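Rubber oxygenase (Streptomyces sp., PDB 5O1L) catalyses the oxidative C-C cleavage of poly(cis-1,4-isoprene), adding dioxygen across the double bonds of rubber with the help of a non-covalently bound heme b. Local coordinates at residues Trp34-Ser39 / Ser223-Met228; Gly127-Ala132 / Thr353-Leu358; Tyr274-Trp279 / Asn283-Gln288; Ala360-Leu365 / Val374-Glu379. One frame throughout, in Å; residues are numbered along the deposited sequence. Where two conformers were deposited one is given.

Interaction 1 of 4, residues Trp34-Ser39 / Ser223-Met228; sequences WTWSPS and SQADIM. With HEM (protoporphyrin IX containing Fe), chain C.
Trp36 and Met228 both carry CG beside the backbone N and anti to the carbonyl carbon (chi1 -50° and -73°), and with these torsions the six-membered rim of the indole meets the root of the methionine side chain. The contact joins the N-terminal arm, here a type I beta turn from Trp34 to Ser37, to the first turn of helix 224-244, whose far side borders the heme. Trp36 CH2 lies 3.6 Å from Met228 CB, which sits at the ring edge close to the indole plane, and the thioether then bends away through chi2 and chi3. Ala225 adds its methyl, CB standing 4.3 Å from Trp36 CZ2. Within the arm, Thr35 CG2 lies over one face of the Trp36 indole and the ring of Trp34 comes to its edge; Gln285 and Val289 of helix 279-289 also touch this tryptophan.

Ser223 and Asp226 form a capping box at the helix start. Asp226 N donates to Ser223 OG (3.1 Å), while Ser223 N reaches Asp226 OD2 at 3.0 Å from above the carboxylate plane. That carboxylate is also salt-bridged to Arg147 through OD1. Asp226 and Ile227 belong to the heme pocket: Ile227 CG2 packs 3.9 Å from the vinyl carbon CAB, and the carbonyl oxygen Asp226 O lies 3.3 Å from the porphyrin methyl CMC.

Interaction 2 of 4, residues Gly127-Ala132 / Thr353-Leu358; sequences GIYVGA and TAWPLL
Tyr129 presents one edge of its phenol ring to the six-membered ring of the Trp355 indole, with CE1 3.8 Å from Trp355 CZ2 and CD1 4.0 Å from the same carbon. Trp355 CZ2 lies close to the plane of the tyrosine ring, so it is met by the rim of the phenol and the two rings do not stack face on face. The indole gets there because its CG is anti to the backbone N (chi1 -180°), which carries the ring across to helix 127-142. One face of Tyr129 is covered from within its own helix, where Ile128 CG2 sits over the ring centre.

The contact joins the first turns of helix 127-142 to helix 345-362 inside the all-helical catalytic domain. Near Trp355 the second helix is kinked: Pro356 has no N-H to give, and Leu357 N makes a weak bond to Ala354 O. Trp355 also makes edge-to-face contacts with the rings of Trp245 and Phe326, so the tyrosine adds to an aromatic cluster. With ring carbon meeting ring carbon and the three touching residues buried, the two helices are held here by apolar and dispersion contact, without a polar link between their segments.

Interaction 3 of 4, residues Tyr274-Trp279 / Asn283-Gln288; sequences YIPATW and NAQSKQ
Residues 274-278 run as an irregular loop into helix 279-289, whose first turn closes with Asn283 N donating to Trp279 O at 2.8 Å, the N-H...O angle being 161°. This is a helix start with Thr278 as N-cap, its OG1 capping Ala281 N, and the loop before it lies along the helix's flank. Asn283 has CG beside its backbone N (chi1 -72°), which lays the amide back along the preceding turn: OD1 lies 4.0 Å from Trp279 CE3, and the amide and indole planes are only 19° apart. An alanine here would keep the backbone bond but is likely to leave the CE3 side of the Trp279 indole without its amide neighbour and open a small gap beside it. The indole NE1 is bonded to Ala254 O of helix 251-267.

Two residues after Asn283, Gln285 OE1 comes 4.3 Å from Pro276 CG of the loop. The extended Gln285 side chain carries its amide to the loop, where both ends are used: OE1 accepts from His232 NE2 and NE2 bonds to Thr35 OG1. A water completes the join, accepting from Gln285 NE2 at 3.1 Å and donating weakly to Tyr274 O at 3.0 Å.

Interaction 4 of 4, residues Ala360-Leu365 / Val374-Glu379; sequences AFREGL and VLWTLE
Arg362 and Glu379 reach toward each other from opposite directions and meet side-on in a two-pronged salt bridge. Arg362 NE donates to Glu379 OE2 at 2.9 Å and Arg362 NH2 to Glu379 OE1 at 2.8 Å, the second bond nearly straight at 173°. Both oxygens are approached on their syn sides and lie near the guanidinium plane, yet the carboxylate is turned 34° against that plane, so the pair is somewhat twisted. Glu379 sends CG anti to its backbone N (chi1 -179°) and stays extended, whereas Arg362 bends at chi2 to bring NE into line. Were Glu379 replaced by a leucine, the guanidinium would probably lose its charged mate and be freer to turn about its last torsions.

Beside the ion pair two aromatic rings meet. The side chains of Phe361 and Trp376 cross at about a right angle, Phe361 CD2 lying 3.9 Å from Trp376 CH2, at the indole's edge and near its plane. Phe361 CE2 also sits over one face of the guanidinium, offset toward its rim, and Arg362 NH2 comes 3.8 Å from Trp376 CZ3.

The C-terminal end of helix 345-362, finished by a Schellman motif at Gly364, is thus tied at the surface to the early turns of helix 373-393, while helix 127-142 adjoins both through Tyr129 against Arg362 and Ile128 against Glu379.

The four contacts fall into two clusters in an all-helical chain. Interactions 1 and 3, with centres 9 Å apart, touch where the N-terminal arm lies against helix 279-289. Interactions 2 and 4, with centres 7 Å apart, share helix 345-362 and lie far off; the centres of 1 and 4 are 38 Å apart, on opposite sides of the chain's centre. Along the sequence interaction 3 is nested within the loop closed by interaction 2, whose segments alternate with those of interaction 1, while interaction 4 follows last. Interactions 1 and 2 thus unite distant parts of the sequence, the N-terminal arm with the helix beside the heme and helix 127-142 with helix 345-362, while 3 and 4 fasten neighbouring elements.

Interaction 1 of 4, residues Trp34-Ser39 / Ser223-Met228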
# COMPACT_ATOMS: atom_id res chain seq x y z
N TRP A 34 -17.92 -11.93 -13.53
CA TRP A 34 -17.24 -10.65 -13.56
C TRP A 34 -16.39 -10.50 -12.26
O TRP A 34 -16.90 -10.77 -11.14
CB TRP A 34 -18.27 -9.52 -13.51
CG TRP A 34 -17.84 -8.15 -13.68
CD1 TRP A 34 -16.81 -7.69 -14.41
CD2 TRP A 34 -18.48 -6.99 -13.17
NE1 TRP A 34 -16.74 -6.32 -14.35
CE2 TRP A 34 -17.77 -5.89 -13.60
CE3 TRP A 34 -19.58 -6.79 -12.36
CZ2 TRP A 34 -18.14 -4.61 -13.28
CZ3 TRP A 34 -19.96 -5.55 -12.08
CH2 TRP A 34 -19.23 -4.47 -12.50
N THR A 35 -15.20 -9.97 -12.46
CA THR A 35 -14.32 -9.78 -11.27
C THR A 35 -14.89 -8.80 -10.24
O THR A 35 -14.54 -8.90 -9.07
CB THR A 35 -12.94 -9.39 -11.78
OG1 THR A 35 -11.99 -9.60 -10.72
CG2 THR A 35 -12.82 -8.01 -12.17
N TRP A 36 -15.76 -7.87 -10.68
CA TRP A 36 -16.38 -6.89 -9.81
C TRP A 36 -17.75 -7.27 -9.34
O TRP A 36 -18.45 -6.39 -8.81
CB TRP A 36 -16.21 -5.48 -10.30
CG TRP A 36 -14.88 -5.09 -10.62
CD1 TRP A 36 -14.39 -4.73 -11.81
CD2 TRP A 36 -13.79 -4.91 -9.67
NE1 TRP A 36 -13.07 -4.29 -11.70
CE2 TRP A 36 -12.68 -4.40 -10.39
CE3 TRP A 36 -13.68 -5.06 -8.28
CZ2 TRP A 36 -11.45 -4.14 -9.79
CZ3 TRP A 36 -12.46 -4.76 -7.70
CH2 TRP A 36 -11.39 -4.27 -8.43
N SER A 37 -18.10 -8.53 -9.52
CA SER A 37 -19.42 -9.05 -9.12
C SER A 37 -19.45 -8.80 -7.59
O SER A 37 -18.50 -9.19 -6.88
CB SER A 37 -19.53 -10.51 -9.28
OG SER A 37 -20.81 -10.83 -8.79
N PRO A 38 -20.54 -8.31 -7.06
CA PRO A 38 -20.61 -8.27 -5.61
C PRO A 38 -20.60 -9.65 -4.97
O PRO A 38 -20.31 -9.77 -3.76
CB PRO A 38 -22.03 -7.64 -5.35
CG PRO A 38 -22.40 -6.93 -6.60
CD PRO A 38 -21.68 -7.61 -7.70
N SER A 39 -20.86 -10.72 -5.70
CA SER A 39 -20.90 -12.06 -5.16
C SER A 39 -19.64 -12.53 -4.46
O SER A 39 -19.71 -13.34 -3.57
CB SER A 39 -21.29 -13.07 -6.22
OG SER A 39 -20.35 -13.07 -7.28
N SER A 223 -9.93 6.10 -8.75
CA SER A 223 -11.22 5.40 -8.67
C SER A 223 -11.12 4.23 -7.67
O SER A 223 -10.02 3.85 -7.26
CB SER A 223 -11.62 4.84 -10.04
OG SER A 223 -10.75 3.80 -10.41
N GLN A 224 -12.26 3.70 -7.27
CA GLN A 224 -12.35 2.50 -6.43
C GLN A 224 -11.52 1.38 -7.06
O GLN A 224 -10.83 0.63 -6.36
CB GLN A 224 -13.80 2.02 -6.31
CG GLN A 224 -14.72 2.98 -5.54
CD GLN A 224 -14.66 2.79 -4.07
OE1 GLN A 224 -14.68 3.78 -3.29
NE2 GLN A 224 -14.50 1.57 -3.65
N ALA A 225 -11.67 1.21 -8.38
CA ALA A 225 -10.91 0.18 -9.09
C ALA A 225 -9.41 0.41 -8.94
O ALA A 225 -8.63 -0.53 -8.69
CB ALA A 225 -11.32 0.13 -10.58
N ASP A 226 -8.98 1.66 -9.09
CA ASP A 226 -7.60 1.99 -8.94
C ASP A 226 -7.05 1.66 -7.50
O ASP A 226 -5.95 1.07 -7.35
CB ASP A 226 -7.35 3.50 -9.20
CG ASP A 226 -7.64 3.95 -10.62
OD1 ASP A 226 -7.44 3.15 -11.54
OD2 ASP A 226 -7.88 5.19 -10.76
N ILE A 227 -7.86 1.94 -6.51
CA ILE A 227 -7.47 1.66 -5.13
C ILE A 227 -7.27 0.15 -4.99
O ILE A 227 -6.27 -0.31 -4.37
CB ILE A 227 -8.43 2.23 -4.10
CG1 ILE A 227 -8.51 3.76 -4.23
CG2 ILE A 227 -8.06 1.79 -2.68
CD1 ILE A 227 -9.58 4.35 -3.36
N MET A 228 -8.19 -0.63 -5.53
CA MET A 228 -8.08 -2.10 -5.44
C MET A 228 -6.89 -2.68 -6.20
O MET A 228 -6.27 -3.62 -5.76
CB MET A 228 -9.40 -2.77 -5.78
CG MET A 228 -10.40 -2.60 -4.69
SD MET A 228 -9.87 -3.12 -3.02
CE MET A 228 -9.36 -4.72 -3.34
CHA HEM C . -1.71 9.99 -0.70
CHB HEM C . -2.19 5.53 0.86
CHC HEM C . -4.09 4.27 -3.35
CHD HEM C . -2.65 8.45 -5.15
C1A HEM C . -1.75 8.87 0.06
C2A HEM C . -1.34 8.87 1.44
C3A HEM C . -1.43 7.61 1.86
C4A HEM C . -1.94 6.83 0.83
CMA HEM C . -1.05 7.15 3.25
CAA HEM C . -0.84 10.07 2.29
CBA HEM C . 0.66 10.31 2.04
CGA HEM C . 1.22 11.13 3.14
O1A HEM C . 0.97 12.33 3.02
O2A HEM C . 1.87 10.56 4.10
C1B HEM C . -2.79 4.79 -0.16
C2B HEM C . -3.12 3.42 -0.01
C3B HEM C . -3.68 3.02 -1.15
C4B HEM C . -3.67 4.16 -2.05
CMB HEM C . -2.91 2.55 1.21
CAB HEM C . -4.30 1.81 -1.61
CBB HEM C . -4.47 0.59 -0.88
C1C HEM C . -3.87 5.31 -4.24
C2C HEM C . -4.09 5.17 -5.67
C3C HEM C . -3.69 6.38 -6.14
C4C HEM C . -3.19 7.15 -5.02
CMC HEM C . -4.73 4.01 -6.38
CAC HEM C . -3.68 6.83 -7.54
CBC HEM C . -4.22 6.24 -8.68
C1D HEM C . -2.26 9.22 -4.09
C2D HEM C . -1.85 10.63 -4.21
C3D HEM C . -1.58 11.07 -2.98
C4D HEM C . -1.87 9.96 -2.08
CMD HEM C . -1.70 11.31 -5.52
CAD HEM C . -1.07 12.48 -2.59
CBD HEM C . 0.45 12.46 -2.71
CGD HEM C . 0.98 13.86 -2.40
O1D HEM C . 1.74 13.97 -1.41
O2D HEM C . 0.70 14.88 -3.08
NA HEM C . -2.15 7.62 -0.30
NB HEM C . -3.12 5.16 -1.41
NC HEM C . -3.30 6.49 -3.84
ND HEM C . -2.33 8.88 -2.78
FE HEM C . -2.75 7.06 -2.09

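Interaction 2 of 4, residues Gly127-Ala132 / Thr353-Leu358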
# COMPACT_ATOMS: atom_id res chain seq x y z
N GLY A 127 8.13 -9.77 10.26
CA GLY A 127 8.38 -8.38 9.89
C GLY A 127 9.48 -8.12 8.91
O GLY A 127 9.35 -7.24 8.08
N ILE A 128 10.58 -8.85 8.97
CA ILE A 128 11.63 -8.64 7.95
C ILE A 128 11.09 -8.91 6.54
O ILE A 128 11.38 -8.18 5.57
CB ILE A 128 12.91 -9.43 8.25
CG1 ILE A 128 14.03 -8.98 7.29
CG2 ILE A 128 12.70 -10.88 8.25
CD1 ILE A 128 15.33 -9.66 7.66
N TYR A 129 10.30 -9.99 6.42
CA TYR A 129 9.77 -10.38 5.12
C TYR A 129 8.70 -9.45 4.64
O TYR A 129 8.76 -8.94 3.52
CB TYR A 129 9.24 -11.83 5.14
CG TYR A 129 10.25 -12.79 5.72
CD1 TYR A 129 11.48 -12.93 5.10
CD2 TYR A 129 9.97 -13.49 6.89
CE1 TYR A 129 12.47 -13.69 5.65
CE2 TYR A 129 10.94 -14.29 7.44
CZ TYR A 129 12.18 -14.40 6.79
OH TYR A 129 13.29 -15.17 7.29
N VAL A 130 7.73 -9.15 5.51
CA VAL A 130 6.66 -8.22 5.11
C VAL A 130 7.22 -6.84 4.79
O VAL A 130 6.84 -6.18 3.81
CB VAL A 130 5.61 -8.18 6.19
CG1 VAL A 130 4.58 -7.24 5.96
CG2 VAL A 130 4.96 -9.53 6.40
N GLY A 131 8.12 -6.39 5.63
CA GLY A 131 8.66 -5.04 5.46
C GLY A 131 9.49 -4.94 4.20
O GLY A 131 9.47 -3.91 3.49
N ALA A 132 10.26 -5.97 3.89
CA ALA A 132 11.08 -5.96 2.68
C ALA A 132 10.18 -6.03 1.44
O ALA A 132 10.42 -5.37 0.44
CB ALA A 132 12.05 -7.12 2.67
N THR A 353 18.99 -19.61 -4.95
CA THR A 353 19.40 -20.87 -4.38
C THR A 353 19.43 -20.86 -2.87
O THR A 353 19.21 -21.91 -2.25
CB THR A 353 20.67 -21.49 -4.99
OG1 THR A 353 21.80 -20.75 -4.70
CG2 THR A 353 20.52 -21.48 -6.45
N ALA A 354 19.72 -19.71 -2.24
CA ALA A 354 19.97 -19.74 -0.80
C ALA A 354 18.98 -18.95 0.03
O ALA A 354 18.86 -19.23 1.23
CB ALA A 354 21.36 -19.23 -0.50
N TRP A 355 18.25 -18.01 -0.53
CA TRP A 355 17.30 -17.26 0.29
C TRP A 355 16.26 -18.19 0.92
O TRP A 355 15.98 -18.02 2.11
CB TRP A 355 16.60 -16.15 -0.50
CG TRP A 355 15.59 -15.31 0.29
CD1 TRP A 355 14.21 -15.27 0.16
CD2 TRP A 355 15.93 -14.34 1.28
NE1 TRP A 355 13.73 -14.38 1.04
CE2 TRP A 355 14.74 -13.76 1.72
CE3 TRP A 355 17.12 -13.88 1.79
CZ2 TRP A 355 14.72 -12.76 2.70
CZ3 TRP A 355 17.10 -12.86 2.81
CH2 TRP A 355 15.90 -12.36 3.25
N PRO A 356 15.77 -19.21 0.21
CA PRO A 356 14.80 -20.10 0.90
C PRO A 356 15.45 -20.87 2.05
O PRO A 356 14.73 -21.29 2.95
CB PRO A 356 14.33 -21.02 -0.20
CG PRO A 356 14.67 -20.37 -1.49
CD PRO A 356 15.81 -19.43 -1.25
N LEU A 357 16.76 -21.06 2.04
CA LEU A 357 17.44 -21.71 3.15
C LEU A 357 17.51 -20.82 4.34
O LEU A 357 17.33 -21.27 5.47
CB LEU A 357 18.85 -22.20 2.77
CG LEU A 357 18.87 -23.17 1.58
CD1 LEU A 357 20.30 -23.34 1.14
CD2 LEU A 357 18.21 -24.46 2.05
N LEU A 358 17.75 -19.53 4.09
CA LEU A 358 17.77 -18.57 5.21
C LEU A 358 16.38 -18.53 5.81
O LEU A 358 16.22 -18.50 7.01
CB LEU A 358 18.15 -17.21 4.72
CG LEU A 358 19.64 -16.89 4.92
CD1 LEU A 358 20.47 -17.67 3.98
CD2 LEU A 358 19.96 -15.39 4.81

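Interaction 3 of 4, residues Tyr274-Trp279 / Asn283-Gln288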
# COMPACT_ATOMS: atom_id res chain seq x y z
N TYR A 274 -16.59 -4.12 -3.36
CA TYR A 274 -15.37 -4.28 -4.15
C TYR A 274 -14.22 -4.94 -3.40
O TYR A 274 -13.14 -5.15 -3.95
CB TYR A 274 -14.89 -2.93 -4.78
CG TYR A 274 -16.00 -2.26 -5.56
CD1 TYR A 274 -16.72 -2.90 -6.51
CD2 TYR A 274 -16.34 -0.98 -5.25
CE1 TYR A 274 -17.70 -2.26 -7.23
CE2 TYR A 274 -17.34 -0.31 -5.92
CZ TYR A 274 -17.99 -0.99 -6.91
OH TYR A 274 -19.03 -0.33 -7.63
N ILE A 275 -14.38 -5.19 -2.12
CA ILE A 275 -13.30 -5.82 -1.32
C ILE A 275 -13.44 -7.33 -1.39
O ILE A 275 -14.51 -7.84 -1.10
CB ILE A 275 -13.41 -5.36 0.17
CG1 ILE A 275 -13.42 -3.83 0.31
CG2 ILE A 275 -12.32 -6.02 0.99
CD1 ILE A 275 -13.71 -3.35 1.69
N PRO A 276 -12.42 -8.06 -1.81
CA PRO A 276 -12.57 -9.52 -1.89
C PRO A 276 -12.83 -10.16 -0.59
O PRO A 276 -12.21 -9.80 0.41
CB PRO A 276 -11.26 -10.05 -2.50
CG PRO A 276 -10.38 -8.87 -2.56
CD PRO A 276 -11.09 -7.61 -2.19
N ALA A 277 -13.74 -11.14 -0.55
CA ALA A 277 -14.09 -11.79 0.72
C ALA A 277 -13.13 -12.89 1.18
O ALA A 277 -13.04 -13.16 2.37
CB ALA A 277 -15.50 -12.44 0.68
N THR A 278 -12.38 -13.44 0.23
CA THR A 278 -11.51 -14.58 0.43
C THR A 278 -10.23 -14.45 -0.34
O THR A 278 -10.15 -13.69 -1.29
CB THR A 278 -12.22 -15.89 -0.07
OG1 THR A 278 -12.43 -15.80 -1.48
CG2 THR A 278 -13.50 -16.13 0.67
N TRP A 279 -9.19 -15.23 0.09
CA TRP A 279 -7.99 -15.30 -0.68
C TRP A 279 -8.19 -15.82 -2.09
O TRP A 279 -7.58 -15.32 -2.99
CB TRP A 279 -6.91 -16.12 -0.04
CG TRP A 279 -6.16 -15.38 1.01
CD1 TRP A 279 -6.11 -15.67 2.34
CD2 TRP A 279 -5.44 -14.17 0.81
NE1 TRP A 279 -5.30 -14.76 2.94
CE2 TRP A 279 -4.89 -13.81 2.05
CE3 TRP A 279 -5.19 -13.35 -0.28
CZ2 TRP A 279 -4.16 -12.64 2.22
CZ3 TRP A 279 -4.47 -12.20 -0.09
CH2 TRP A 279 -3.97 -11.87 1.16
N ASN A 283 -6.86 -13.63 -5.15
CA ASN A 283 -5.79 -14.11 -5.99
C ASN A 283 -6.25 -14.13 -7.47
O ASN A 283 -5.51 -13.71 -8.33
CB ASN A 283 -5.36 -15.51 -5.56
CG ASN A 283 -4.59 -15.52 -4.25
OD1 ASN A 283 -3.97 -14.54 -3.93
ND2 ASN A 283 -4.63 -16.58 -3.53
N ALA A 284 -7.51 -14.51 -7.64
CA ALA A 284 -8.01 -14.51 -9.03
C ALA A 284 -8.17 -13.11 -9.59
O ALA A 284 -7.81 -12.85 -10.73
CB ALA A 284 -9.33 -15.23 -9.05
N GLN A 285 -8.62 -12.18 -8.76
CA GLN A 285 -8.75 -10.80 -9.17
C GLN A 285 -7.42 -10.13 -9.52
O GLN A 285 -7.32 -9.44 -10.52
CB GLN A 285 -9.54 -10.00 -8.19
CG GLN A 285 -9.78 -8.57 -8.57
CD GLN A 285 -10.69 -7.91 -7.63
OE1 GLN A 285 -10.31 -7.39 -6.58
NE2 GLN A 285 -12.00 -8.04 -7.89
N SER A 286 -6.40 -10.33 -8.70
CA SER A 286 -5.09 -9.76 -8.97
C SER A 286 -4.58 -10.15 -10.37
O SER A 286 -4.05 -9.29 -11.06
CB SER A 286 -4.17 -10.22 -7.89
OG SER A 286 -2.86 -9.61 -8.15
N LYS A 287 -4.81 -11.40 -10.75
CA LYS A 287 -4.35 -11.84 -12.07
C LYS A 287 -5.01 -11.07 -13.19
O LYS A 287 -4.37 -10.86 -14.21
CB LYS A 287 -4.60 -13.33 -12.24
CG LYS A 287 -3.66 -14.16 -11.45
CD LYS A 287 -3.99 -15.67 -11.57
CE LYS A 287 -3.01 -16.52 -10.76
NZ LYS A 287 -3.20 -16.44 -9.27
N GLN A 288 -6.25 -10.64 -13.00
CA GLN A 288 -6.99 -9.95 -14.02
C GLN A 288 -6.82 -8.45 -13.98
O GLN A 288 -6.89 -7.77 -15.00
CB GLN A 288 -8.46 -10.24 -13.87
CG GLN A 288 -9.21 -10.19 -15.17
CD GLN A 288 -10.64 -10.60 -14.91
OE1 GLN A 288 -10.97 -11.78 -14.74
NE2 GLN A 288 -11.46 -9.64 -14.84
O HOH W 1 -13.87 -7.68 -5.46

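Interaction 4 of 4, residues Ala360-Leu365 / Val374-Glu379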
# COMPACT_ATOMS: atom_id res chain seq x y z
N ALA A 360 14.02 -20.90 5.79
CA ALA A 360 13.80 -22.10 6.56
C ALA A 360 14.53 -22.12 7.88
O ALA A 360 14.05 -22.60 8.87
CB ALA A 360 14.15 -23.31 5.74
N PHE A 361 15.76 -21.60 7.88
CA PHE A 361 16.52 -21.50 9.13
C PHE A 361 15.79 -20.57 10.12
O PHE A 361 15.65 -20.87 11.30
CB PHE A 361 17.92 -20.96 8.84
CG PHE A 361 18.72 -20.67 10.06
CD1 PHE A 361 19.07 -21.70 10.88
CD2 PHE A 361 19.11 -19.37 10.34
CE1 PHE A 361 19.78 -21.46 12.04
CE2 PHE A 361 19.89 -19.12 11.47
CZ PHE A 361 20.16 -20.13 12.32
N ARG A 362 15.37 -19.39 9.64
CA ARG A 362 14.69 -18.44 10.55
C ARG A 362 13.34 -18.94 11.06
O ARG A 362 12.95 -18.59 12.15
CB ARG A 362 14.53 -17.11 9.87
CG ARG A 362 15.85 -16.40 9.55
CD ARG A 362 16.63 -16.19 10.76
NE ARG A 362 17.86 -15.43 10.40
CZ ARG A 362 18.85 -15.26 11.27
NH1 ARG A 362 18.74 -15.73 12.48
NH2 ARG A 362 19.87 -14.56 10.89
N GLU A 363 12.73 -19.80 10.26
CA GLU A 363 11.51 -20.52 10.67
C GLU A 363 11.73 -21.69 11.55
O GLU A 363 10.75 -22.34 11.94
CB GLU A 363 10.76 -20.95 9.37
CG GLU A 363 10.21 -19.74 8.68
CD GLU A 363 9.02 -19.18 9.48
OE1 GLU A 363 8.72 -19.59 10.67
OE2 GLU A 363 8.29 -18.38 8.93
N GLY A 364 12.96 -22.01 11.87
CA GLY A 364 13.27 -23.07 12.81
C GLY A 364 13.17 -24.47 12.20
O GLY A 364 13.12 -25.44 12.96
N LEU A 365 13.25 -24.59 10.88
CA LEU A 365 13.03 -25.84 10.25
C LEU A 365 14.27 -26.62 9.89
O LEU A 365 14.17 -27.84 9.64
CB LEU A 365 12.26 -25.61 8.91
CG LEU A 365 10.90 -24.96 9.08
CD1 LEU A 365 10.35 -24.65 7.68
CD2 LEU A 365 10.00 -25.83 9.87
N VAL A 374 27.45 -13.36 1.41
CA VAL A 374 26.66 -12.17 0.99
C VAL A 374 25.16 -12.39 1.37
O VAL A 374 24.42 -11.43 1.50
CB VAL A 374 26.83 -11.83 -0.49
CG1 VAL A 374 26.29 -12.94 -1.41
CG2 VAL A 374 26.22 -10.51 -0.89
N LEU A 375 24.69 -13.63 1.48
CA LEU A 375 23.30 -13.84 1.92
C LEU A 375 23.08 -13.27 3.28
O LEU A 375 22.02 -12.70 3.49
CB LEU A 375 22.87 -15.32 1.86
CG LEU A 375 22.23 -15.75 0.56
CD1 LEU A 375 20.79 -15.25 0.44
CD2 LEU A 375 23.02 -15.30 -0.65
N TRP A 376 23.98 -13.49 4.18
CA TRP A 376 23.80 -12.97 5.55
C TRP A 376 23.89 -11.46 5.53
O TRP A 376 23.15 -10.78 6.26
CB TRP A 376 24.79 -13.61 6.50
CG TRP A 376 24.66 -15.08 6.58
CD1 TRP A 376 25.58 -15.97 6.14
CD2 TRP A 376 23.61 -15.84 7.13
NE1 TRP A 376 25.17 -17.24 6.36
CE2 TRP A 376 23.97 -17.22 6.98
CE3 TRP A 376 22.38 -15.53 7.73
CZ2 TRP A 376 23.17 -18.27 7.44
CZ3 TRP A 376 21.57 -16.58 8.16
CH2 TRP A 376 21.98 -17.93 8.04
N THR A 377 24.78 -10.89 4.71
CA THR A 377 24.88 -9.45 4.56
C THR A 377 23.58 -8.87 4.02
O THR A 377 23.13 -7.83 4.47
CB THR A 377 26.06 -9.14 3.57
OG1 THR A 377 27.25 -9.66 4.23
CG2 THR A 377 26.18 -7.69 3.25
N LEU A 378 23.00 -9.50 3.02
CA LEU A 378 21.75 -9.07 2.44
C LEU A 378 20.64 -9.12 3.48
O LEU A 378 19.89 -8.15 3.63
CB LEU A 378 21.40 -9.99 1.26
CG LEU A 378 19.97 -9.76 0.69
CD1 LEU A 378 19.76 -8.36 0.11
CD2 LEU A 378 19.72 -10.82 -0.36
N GLU A 379 20.53 -10.24 4.19
CA GLU A 379 19.52 -10.35 5.21
C GLU A 379 19.63 -9.22 6.23
O GLU A 379 18.61 -8.62 6.63
CB GLU A 379 19.57 -11.73 5.89
CG GLU A 379 18.51 -11.90 6.94
CD GLU A 379 18.71 -13.11 7.81
OE1 GLU A 379 19.81 -13.29 8.38
OE2 GLU A 379 17.75 -13.90 7.98